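Local coordinates for protein transcriptional regulator, ROK family (Vibrio cholerae O1 biovar eltor, PDB 1Z05) that probably binds DNA as a zinc-containing transcriptional regulator of the ROK family, a homologue of Escherichia coli Mlc, at residues E156-F159 with Q160-A164; P202-Y205 with K206-L210; Q380-R383 with E384-P388. One frame throughout, in Å; residues are numbered along the deposited sequence.

Contact 1: residues E156-F159 with Q160-A164; sequences EEFF and QTYAA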
ATOM      1  N   GLU A 156      -9.498 -20.027 -28.709  1.00 39.42           N
ATOM      2  CA  GLU A 156      -9.291 -21.116 -29.668  1.00 40.43           C
ATOM      3  C   GLU A 156      -9.326 -20.631 -31.125  1.00 39.56           C
ATOM      4  O   GLU A 156      -8.413 -20.922 -31.899  1.00 39.09           O
ATOM      5  CB  GLU A 156     -10.336 -22.218 -29.442  1.00 39.73           C
ATOM      6  CG  GLU A 156     -10.378 -23.323 -30.497  1.00 43.55           C
ATOM      7  CD  GLU A 156     -11.657 -24.157 -30.412  1.00 43.30           C
ATOM      8  OE1 GLU A 156     -12.175 -24.594 -31.465  1.00 47.02           O
ATOM      9  OE2 GLU A 156     -12.159 -24.362 -29.284  1.00 48.44           O
ATOM     10  N   GLU A 157     -10.383 -19.898 -31.476  1.00 37.73           N
ATOM     11  CA  GLU A 157     -10.559 -19.326 -32.811  1.00 38.84           C
ATOM     12  C   GLU A 157      -9.388 -18.409 -33.189  1.00 37.99           C
ATOM     13  O   GLU A 157      -8.890 -18.478 -34.311  1.00 37.70           O
ATOM     14  CB  GLU A 157     -11.892 -18.555 -32.876  1.00 39.70           C
ATOM     15  CG  GLU A 157     -12.193 -17.861 -34.207  1.00 44.77           C
ATOM     16  CD  GLU A 157     -12.781 -18.788 -35.258  1.00 52.89           C
ATOM     17  OE1 GLU A 157     -12.140 -19.804 -35.600  1.00 57.63           O
ATOM     18  OE2 GLU A 157     -13.885 -18.490 -35.767  1.00 57.47           O
ATOM     19  N   PHE A 158      -8.954 -17.575 -32.245  1.00 38.08           N
ATOM     20  CA  PHE A 158      -7.830 -16.648 -32.447  1.00 38.25           C
ATOM     21  C   PHE A 158      -6.531 -17.374 -32.813  1.00 38.97           C
ATOM     22  O   PHE A 158      -5.846 -16.984 -33.763  1.00 38.39           O
ATOM     23  CB  PHE A 158      -7.617 -15.765 -31.208  1.00 38.35           C
ATOM     24  CG  PHE A 158      -6.648 -14.614 -31.429  1.00 37.21           C
ATOM     25  CD1 PHE A 158      -7.119 -13.346 -31.777  1.00 39.65           C
ATOM     26  CD2 PHE A 158      -5.276 -14.799 -31.284  1.00 37.00           C
ATOM     27  CE1 PHE A 158      -6.229 -12.278 -31.988  1.00 37.99           C
ATOM     28  CE2 PHE A 158      -4.383 -13.749 -31.501  1.00 38.42           C
ATOM     29  CZ  PHE A 158      -4.864 -12.483 -31.842  1.00 37.20           C
ATOM     30  N   PHE A 159      -6.193 -18.420 -32.056  1.00 39.53           N
ATOM     31  CA  PHE A 159      -5.012 -19.243 -32.363  1.00 39.64           C
ATOM     32  C   PHE A 159      -5.081 -19.895 -33.745  1.00 38.62           C
ATOM     33  O   PHE A 159      -4.071 -20.012 -34.426  1.00 37.77           O
ATOM     34  CB  PHE A 159      -4.777 -20.299 -31.279  1.00 39.59           C
ATOM     35  CG  PHE A 159      -3.928 -19.807 -30.138  1.00 42.76           C
ATOM     36  CD1 PHE A 159      -2.543 -20.007 -30.148  1.00 43.91           C
ATOM     37  CD2 PHE A 159      -4.502 -19.140 -29.061  1.00 41.22           C
ATOM     38  CE1 PHE A 159      -1.756 -19.563 -29.098  1.00 42.45           C
ATOM     39  CE2 PHE A 159      -3.728 -18.686 -28.004  1.00 43.78           C
ATOM     40  CZ  PHE A 159      -2.346 -18.885 -28.021  1.00 43.70           C
ATOM     41  N   GLN A 160      -6.275 -20.312 -34.153  1.00 37.49           N
ATOM     42  CA  GLN A 160      -6.465 -20.906 -35.464  1.00 37.30           C
ATOM     43  C   GLN A 160      -6.396 -19.847 -36.558  1.00 38.00           C
ATOM     44  O   GLN A 160      -5.708 -20.038 -37.560  1.00 38.02           O
ATOM     45  CB  GLN A 160      -7.806 -21.654 -35.539  1.00 37.04           C
ATOM     46  CG  GLN A 160      -7.805 -22.997 -34.820  1.00 36.22           C
ATOM     47  CD  GLN A 160      -9.204 -23.529 -34.570  1.00 38.25           C
ATOM     48  OE1 GLN A 160     -10.138 -23.222 -35.307  1.00 39.70           O
ATOM     49  NE2 GLN A 160      -9.351 -24.337 -33.529  1.00 37.06           N
ATOM     50  N   THR A 161      -7.100 -18.734 -36.367  1.00 37.41           N
ATOM     51  CA  THR A 161      -7.176 -17.704 -37.404  1.00 38.61           C
ATOM     52  C   THR A 161      -5.814 -17.068 -37.677  1.00 38.29           C
ATOM     53  O   THR A 161      -5.458 -16.838 -38.831  1.00 37.50           O
ATOM     54  CB  THR A 161      -8.186 -16.599 -37.047  1.00 38.32           C
ATOM     55  OG1 THR A 161      -9.480 -17.184 -36.879  1.00 40.72           O
ATOM     56  CG2 THR A 161      -8.257 -15.545 -38.173  1.00 40.82           C
ATOM     57  N   TYR A 162      -5.064 -16.789 -36.612  1.00 37.87           N
ATOM     58  CA  TYR A 162      -3.799 -16.071 -36.744  1.00 38.65           C
ATOM     59  C   TYR A 162      -2.567 -16.957 -36.603  1.00 38.72           C
ATOM     60  O   TYR A 162      -1.488 -16.467 -36.287  1.00 39.14           O
ATOM     61  CB  TYR A 162      -3.768 -14.889 -35.768  1.00 39.50           C
ATOM     62  CG  TYR A 162      -4.896 -13.926 -36.040  1.00 41.88           C
ATOM     63  CD1 TYR A 162      -4.838 -13.050 -37.132  1.00 42.08           C
ATOM     64  CD2 TYR A 162      -6.045 -13.926 -35.245  1.00 39.63           C
ATOM     65  CE1 TYR A 162      -5.885 -12.177 -37.402  1.00 44.28           C
ATOM     66  CE2 TYR A 162      -7.096 -13.060 -35.506  1.00 41.52           C
ATOM     67  CZ  TYR A 162      -7.013 -12.191 -36.586  1.00 43.53           C
ATOM     68  OH  TYR A 162      -8.056 -11.335 -36.851  1.00 44.64           O
ATOM     69  N   ALA A 163      -2.730 -18.252 -36.867  1.00 38.32           N
ATOM     70  CA  ALA A 163      -1.652 -19.232 -36.703  1.00 39.01           C
ATOM     71  C   ALA A 163      -0.322 -18.817 -37.345  1.00 39.44           C
ATOM     72  O   ALA A 163       0.746 -19.007 -36.750  1.00 39.30           O
ATOM     73  CB  ALA A 163      -2.091 -20.586 -37.226  1.00 38.90           C
ATOM     74  N   ALA A 164      -0.391 -18.254 -38.550  1.00 40.34           N
ATOM     75  CA  ALA A 164       0.809 -17.872 -39.307  1.00 40.64           C
ATOM     76  C   ALA A 164       1.576 -16.717 -38.661  1.00 42.04           C
ATOM     77  O   ALA A 164       2.796 -16.623 -38.805  1.00 43.82           O
ATOM     78  CB  ALA A 164       0.451 -17.532 -40.746  1.00 39.82           C
TER
HETATM   79  O   HOH W   1     -11.018 -21.782 -37.473  1.00 52.09           O

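Contact 2: residues P202-Y205 with K206-L210; sequences PEIY and KATGL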
ATOM      1  N   PRO A 202      -7.435 -19.782 -13.773  1.00 39.19           N
ATOM      2  CA  PRO A 202      -7.370 -21.252 -13.829  1.00 38.69           C
ATOM      3  C   PRO A 202      -8.053 -21.875 -15.059  1.00 39.09           C
ATOM      4  O   PRO A 202      -7.534 -22.852 -15.620  1.00 38.19           O
ATOM      5  CB  PRO A 202      -8.083 -21.689 -12.536  1.00 38.85           C
ATOM      6  CG  PRO A 202      -7.908 -20.527 -11.605  1.00 41.38           C
ATOM      7  CD  PRO A 202      -7.967 -19.303 -12.479  1.00 38.73           C
ATOM      8  N   GLU A 203      -9.193 -21.318 -15.468  1.00 37.64           N
ATOM      9  CA  GLU A 203      -9.937 -21.840 -16.621  1.00 38.96           C
ATOM     10  C   GLU A 203      -9.206 -21.604 -17.942  1.00 38.00           C
ATOM     11  O   GLU A 203      -9.183 -22.479 -18.805  1.00 36.07           O
ATOM     12  CB  GLU A 203     -11.354 -21.257 -16.684  1.00 39.04           C
ATOM     13  CG  GLU A 203     -12.295 -21.763 -15.583  1.00 42.12           C
ATOM     14  CD  GLU A 203     -12.747 -23.210 -15.779  1.00 49.05           C
ATOM     15  OE1 GLU A 203     -12.646 -23.735 -16.915  1.00 48.64           O
ATOM     16  OE2 GLU A 203     -13.216 -23.819 -14.787  1.00 54.55           O
ATOM     17  N   ILE A 204      -8.612 -20.423 -18.100  1.00 37.51           N
ATOM     18  CA  ILE A 204      -7.819 -20.125 -19.296  1.00 38.38           C
ATOM     19  C   ILE A 204      -6.529 -20.956 -19.305  1.00 39.46           C
ATOM     20  O   ILE A 204      -6.108 -21.463 -20.352  1.00 40.60           O
ATOM     21  CB  ILE A 204      -7.521 -18.612 -19.435  1.00 38.19           C
ATOM     22  CG1 ILE A 204      -8.816 -17.835 -19.720  1.00 36.21           C
ATOM     23  CG2 ILE A 204      -6.488 -18.348 -20.558  1.00 36.07           C
ATOM     24  CD1 ILE A 204      -8.653 -16.285 -19.613  1.00 41.15           C
ATOM     25  N   TYR A 205      -5.911 -21.105 -18.137  1.00 39.80           N
ATOM     26  CA  TYR A 205      -4.725 -21.952 -18.009  1.00 41.27           C
ATOM     27  C   TYR A 205      -5.029 -23.408 -18.374  1.00 41.00           C
ATOM     28  O   TYR A 205      -4.230 -24.059 -19.048  1.00 40.74           O
ATOM     29  CB  TYR A 205      -4.117 -21.853 -16.607  1.00 42.05           C
ATOM     30  CG  TYR A 205      -3.116 -22.943 -16.299  1.00 45.82           C
ATOM     31  CD1 TYR A 205      -1.850 -22.950 -16.895  1.00 47.70           C
ATOM     32  CD2 TYR A 205      -3.433 -23.970 -15.417  1.00 45.20           C
ATOM     33  CE1 TYR A 205      -0.930 -23.958 -16.619  1.00 47.51           C
ATOM     34  CE2 TYR A 205      -2.523 -24.979 -15.133  1.00 49.09           C
ATOM     35  CZ  TYR A 205      -1.270 -24.966 -15.734  1.00 48.10           C
ATOM     36  OH  TYR A 205      -0.368 -25.974 -15.449  1.00 48.43           O
ATOM     37  N   LYS A 206      -6.185 -23.912 -17.944  1.00 40.61           N
ATOM     38  CA  LYS A 206      -6.600 -25.269 -18.298  1.00 41.02           C
ATOM     39  C   LYS A 206      -6.808 -25.429 -19.814  1.00 41.03           C
ATOM     40  O   LYS A 206      -6.482 -26.466 -20.387  1.00 39.29           O
ATOM     41  CB  LYS A 206      -7.867 -25.674 -17.532  1.00 41.05           C
ATOM     42  CG  LYS A 206      -8.334 -27.085 -17.835  1.00 42.44           C
ATOM     43  CD  LYS A 206      -9.736 -27.341 -17.314  1.00 46.88           C
ATOM     44  CE  LYS A 206     -10.143 -28.789 -17.561  1.00 49.27           C
ATOM     45  NZ  LYS A 206     -11.432 -29.123 -16.898  1.00 52.71           N
ATOM     46  N   ALA A 207      -7.334 -24.391 -20.452  1.00 41.49           N
ATOM     47  CA  ALA A 207      -7.646 -24.438 -21.876  1.00 42.50           C
ATOM     48  C   ALA A 207      -6.444 -24.185 -22.799  1.00 42.87           C
ATOM     49  O   ALA A 207      -6.525 -24.454 -24.004  1.00 43.40           O
ATOM     50  CB  ALA A 207      -8.773 -23.458 -22.191  1.00 42.90           C
ATOM     51  N   THR A 208      -5.338 -23.675 -22.248  1.00 41.86           N
ATOM     52  CA  THR A 208      -4.196 -23.248 -23.069  1.00 40.93           C
ATOM     53  C   THR A 208      -2.826 -23.785 -22.627  1.00 41.04           C
ATOM     54  O   THR A 208      -1.891 -23.853 -23.434  1.00 40.60           O
ATOM     55  CB  THR A 208      -4.094 -21.696 -23.157  1.00 41.50           C
ATOM     56  OG1 THR A 208      -3.749 -21.156 -21.876  1.00 39.72           O
ATOM     57  CG2 THR A 208      -5.404 -21.068 -23.661  1.00 39.46           C
ATOM     58  N   GLY A 209      -2.705 -24.142 -21.349  1.00 40.39           N
ATOM     59  CA  GLY A 209      -1.412 -24.507 -20.769  1.00 39.63           C
ATOM     60  C   GLY A 209      -0.492 -23.318 -20.490  1.00 39.73           C
ATOM     61  O   GLY A 209       0.607 -23.496 -19.974  1.00 40.29           O
ATOM     62  N   LEU A 210      -0.947 -22.109 -20.813  1.00 39.29           N
ATOM     63  CA  LEU A 210      -0.143 -20.889 -20.651  1.00 41.43           C
ATOM     64  C   LEU A 210      -0.349 -20.225 -19.291  1.00 40.99           C
ATOM     65  O   LEU A 210      -1.453 -20.281 -18.754  1.00 41.57           O
ATOM     66  CB  LEU A 210      -0.485 -19.880 -21.751  1.00 40.58           C
ATOM     67  CG  LEU A 210      -0.079 -20.211 -23.197  1.00 44.90           C
ATOM     68  CD1 LEU A 210      -0.717 -19.231 -24.191  1.00 41.11           C
ATOM     69  CD2 LEU A 210       1.430 -20.259 -23.376  1.00 41.14           C
TER

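Contact 3: residues Q380-R383 with E384-P388; sequences QCIR and EQSLP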
ATOM      1  N   GLN A 380      -7.214  23.986  -8.249  0.50 38.32           N
ATOM      2  CA  GLN A 380      -7.541  24.980  -7.222  0.50 38.10           C
ATOM      3  C   GLN A 380      -8.111  24.309  -5.973  0.50 37.93           C
ATOM      4  O   GLN A 380      -7.837  24.731  -4.854  0.50 36.80           O
ATOM      5  CB  GLN A 380      -8.488  26.060  -7.756  0.50 38.45           C
ATOM      6  CG  GLN A 380      -8.675  27.270  -6.819  0.50 39.76           C
ATOM      7  CD  GLN A 380      -7.371  27.985  -6.462  0.50 40.49           C
ATOM      8  OE1 GLN A 380      -6.457  28.091  -7.281  0.50 39.25           O
ATOM      9  NE2 GLN A 380      -7.292  28.484  -5.233  0.50 40.12           N
ATOM     10  N   CYS A 381      -8.893  23.252  -6.168  0.50 38.17           N
ATOM     11  CA  CYS A 381      -9.432  22.503  -5.039  0.50 38.46           C
ATOM     12  C   CYS A 381      -8.378  21.637  -4.330  0.50 38.13           C
ATOM     13  O   CYS A 381      -8.456  21.444  -3.121  0.50 37.65           O
ATOM     14  CB  CYS A 381     -10.667  21.696  -5.455  0.50 38.29           C
ATOM     15  SG  CYS A 381     -12.123  22.762  -5.726  0.50 40.25           S
ATOM     16  N   ILE A 382      -7.398  21.131  -5.079  1.00 37.96           N
ATOM     17  CA  ILE A 382      -6.213  20.489  -4.492  1.00 37.76           C
ATOM     18  C   ILE A 382      -5.440  21.452  -3.581  1.00 37.11           C
ATOM     19  O   ILE A 382      -5.060  21.080  -2.467  1.00 36.82           O
ATOM     20  CB  ILE A 382      -5.260  19.907  -5.570  1.00 38.14           C
ATOM     21  CG1 ILE A 382      -5.855  18.633  -6.188  1.00 36.74           C
ATOM     22  CG2 ILE A 382      -3.866  19.630  -4.967  1.00 37.74           C
ATOM     23  CD1 ILE A 382      -5.095  18.151  -7.469  1.00 38.69           C
ATOM     24  N   ARG A 383      -5.234  22.687  -4.046  1.00 36.06           N
ATOM     25  CA  ARG A 383      -4.518  23.700  -3.271  1.00 36.15           C
ATOM     26  C   ARG A 383      -5.230  24.022  -1.959  1.00 35.91           C
ATOM     27  O   ARG A 383      -4.595  24.307  -0.943  1.00 34.14           O
ATOM     28  CB  ARG A 383      -4.353  24.989  -4.092  1.00 38.05           C
ATOM     29  CG  ARG A 383      -3.335  24.875  -5.221  1.00 40.68           C
ATOM     30  CD  ARG A 383      -2.970  26.260  -5.756  1.00 49.87           C
ATOM     31  NE  ARG A 383      -3.933  26.734  -6.747  1.00 56.25           N
ATOM     32  CZ  ARG A 383      -3.920  26.384  -8.035  1.00 55.61           C
ATOM     33  NH1 ARG A 383      -2.983  25.564  -8.500  1.00 53.38           N
ATOM     34  NH2 ARG A 383      -4.840  26.863  -8.858  1.00 50.25           N
ATOM     35  N   GLU A 384      -6.558  23.986  -2.000  1.00 35.66           N
ATOM     36  CA  GLU A 384      -7.366  24.423  -0.868  1.00 37.87           C
ATOM     37  C   GLU A 384      -7.640  23.301   0.144  1.00 35.97           C
ATOM     38  O   GLU A 384      -8.078  23.568   1.262  1.00 33.53           O
ATOM     39  CB  GLU A 384      -8.680  25.040  -1.375  1.00 37.30           C
ATOM     40  CG  GLU A 384      -8.480  26.400  -2.049  1.00 42.09           C
ATOM     41  CD  GLU A 384      -9.770  27.027  -2.555  1.00 43.20           C
ATOM     42  OE1 GLU A 384     -10.860  26.447  -2.346  1.00 52.31           O
ATOM     43  OE2 GLU A 384      -9.688  28.112  -3.173  1.00 48.00           O
ATOM     44  N   GLN A 385      -7.368  22.056  -0.250  1.00 34.84           N
ATOM     45  CA  GLN A 385      -7.778  20.900   0.552  1.00 35.44           C
ATOM     46  C   GLN A 385      -6.673  19.877   0.832  1.00 35.33           C
ATOM     47  O   GLN A 385      -6.947  18.754   1.266  1.00 34.84           O
ATOM     48  CB  GLN A 385      -8.987  20.230  -0.098  1.00 33.83           C
ATOM     49  CG  GLN A 385     -10.181  21.199  -0.287  1.00 34.45           C
ATOM     50  CD  GLN A 385     -11.331  20.573  -1.040  1.00 38.52           C
ATOM     51  OE1 GLN A 385     -11.518  19.355  -1.013  1.00 40.59           O
ATOM     52  NE2 GLN A 385     -12.123  21.407  -1.707  1.00 37.40           N
ATOM     53  N   SER A 386      -5.431  20.273   0.589  1.00 35.81           N
ATOM     54  CA  SER A 386      -4.268  19.444   0.912  1.00 36.14           C
ATOM     55  C   SER A 386      -3.105  20.350   1.289  1.00 36.94           C
ATOM     56  O   SER A 386      -3.117  21.540   0.956  1.00 35.47           O
ATOM     57  CB  SER A 386      -3.906  18.496  -0.251  1.00 36.57           C
ATOM     58  OG  SER A 386      -3.469  19.201  -1.406  1.00 37.58           O
ATOM     59  N   LEU A 387      -2.130  19.796   2.017  1.00 36.95           N
ATOM     60  CA  LEU A 387      -0.974  20.557   2.488  1.00 39.20           C
ATOM     61  C   LEU A 387      -0.167  21.150   1.330  1.00 39.49           C
ATOM     62  O   LEU A 387       0.157  20.440   0.372  1.00 38.58           O
ATOM     63  CB  LEU A 387      -0.054  19.666   3.333  1.00 39.96           C
ATOM     64  CG  LEU A 387      -0.458  19.277   4.760  1.00 42.55           C
ATOM     65  CD1 LEU A 387       0.459  18.183   5.310  1.00 46.99           C
ATOM     66  CD2 LEU A 387      -0.456  20.466   5.684  1.00 43.93           C
ATOM     67  N   PRO A 388       0.155  22.455   1.413  1.00 40.14           N
ATOM     68  CA  PRO A 388       1.082  23.090   0.473  1.00 40.36           C
ATOM     69  C   PRO A 388       2.314  22.246   0.156  1.00 40.40           C
ATOM     70  O   PRO A 388       2.605  22.030  -1.017  1.00 40.63           O
ATOM     71  CB  PRO A 388       1.454  24.390   1.192  1.00 41.33           C
ATOM     72  CG  PRO A 388       0.179  24.751   1.891  1.00 40.47           C
ATOM     73  CD  PRO A 388      -0.372  23.433   2.389  1.00 40.35           C
TER

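Contact 1: residues E156-F159 with Q160-A164
Phe158 and Tyr162, one turn apart at the C-terminal end of helix 144-161, bring their rings together where the helix packs on the first five-stranded sheet of this ROK-family fold. The ring planes stand 45° apart, with centroids separated by 4.7 Å. The CD2-CE2 side of the Tyr162 ring is what touches Phe158: Tyr162 CD2 hangs over the middle of the Phe158 ring, 3.7 Å from Phe158 CE1. Phe158 reaches that place because CG lies anti to the backbone N (chi1 -169°), and the ring is also packed against Ile122 and Leu124; Tyr162 touches Ile133 and Thr135. On the outer side the polar chains run differently. Gln160 lies alongside Glu156, pointing the same way, while it crosses Glu157 at about a right angle, carboxylate and amide planes 85° apart. A water bridges that second pair, donating a hydrogen bond to Glu157 OE1 and another to Gln160 OE1. Two donors of a single residue converge on Glu157 O. Thr161 N approaches Glu157 O almost in line with the carbonyl bond at 2.7 Å, whereas Thr161 OG1 comes from above the carbonyl plane, 2.9 Å from Glu157 O.

Contact 2: residues P202-Y205 with K206-L210
The C-terminal end of helix 200-208 carries an ST turn, in which Thr208 OG1 accepts from Leu210 N, two residues on, at 3.1 Å and with an N-H...O angle of 161°. An additional bond runs back into the helix: Thr208 OG1 donates to Ile204 O at 2.8 Å, arriving from above the carbonyl plane. Chi1 of 68° sets OG1 between the backbone N and the carbonyl carbon, from where it can serve both neighbours, and the threonine side chain lies beside that of Ile204, pointing the same way. Ile204 CG2 is 4.1 Å from Thr208 OG1. Both residues pack on Ile172 of strand 168-176, while the hydroxyl is taken up by backbone partners.

Earlier in the helix the regular pattern holds, as Lys206 N bonds to Pro202 O at 2.9 Å and Ala207 N to Glu203 O. Gly209, with positive phi, then turns the chain out of the helix; Gly209 N donates to Tyr205 O at 2.8 Å, and Thr208 N adds a weak bond to the same oxygen. Tyr205 lies against the residues that leave the helix. Its CG is anti to the backbone N (chi1 166°), which brings the ring edge up to the departing chain: Tyr205 CD1 lies 3.3 Å from Leu210 O, near the ring plane. Leu210 packs on Val169 and Ile172, leading the chain into strand 212-216, a helix-to-strand connection within an alpha/beta fold, with an ST turn at the end of the helix.

Contact 3: residues Q380-R383 with E384-P388
Gln380 and Glu384 meet near the C-terminal end of helix 371-385, an i to i+4 pair in the half of the ROK fold built on the second five-stranded sheet. Gln380 has two conformers, and the account follows one. From CB its chain leaves with CG anti to the backbone N (chi1 -170°) and then bends at chi2. Gln380 CG passes 3.9 Å from Glu384 OE2, and CD lies scarcely farther from the same oxygen. At the tip the amide divides its work. Gln380 NE2 donates to Glu384 OE2 at 3.2 Å along a nearly straight path (178°), in the amide's own plane but from above the plane of the carboxylate; the two flat groups are turned 79° against each other. Gln380 OE1 takes two donors from one face, Arg383 NE at 2.9 Å and Arg383 NH2 at 2.6 Å, a side-on grip by the guanidinium, in whose plane the oxygen sits. In this conformer the amide is gripped at both ends, standing between Arg383 and Glu384, whose charged atoms are not in contact.

The backbone bonding is weak here: Glu384 N makes weak bonds to Gln380 O and Cys381 O, and Gln385 N a weak one to Ile382 O. Arg383 O is bonded to Asn283 of the second subunit, which places the helix end at the dimer interface. Ser386 OG, also bonded to His391, donates to Ile382 O at 2.7 Å from above the carbonyl plane.

Each contact is made within one continuous run of chain and closes only short loops of three to five residues, so the three follow in series with none nested or crossed. Contact 1 comes first, ending helix 144-161 before the chain enters strand 168-176. Contact 2 ends helix 200-208 ahead of strand 212-216, the outermost strand on one side of the same sheet. These two helix ends are neighbours: Phe159 CZ and Leu210 CD1 pack at 4.2 Å. Contact 3, at the end of helix 371-385, belongs to the other sheet's half of the fold, its centre about 53 Å from that of contact 1, and faces the second subunit.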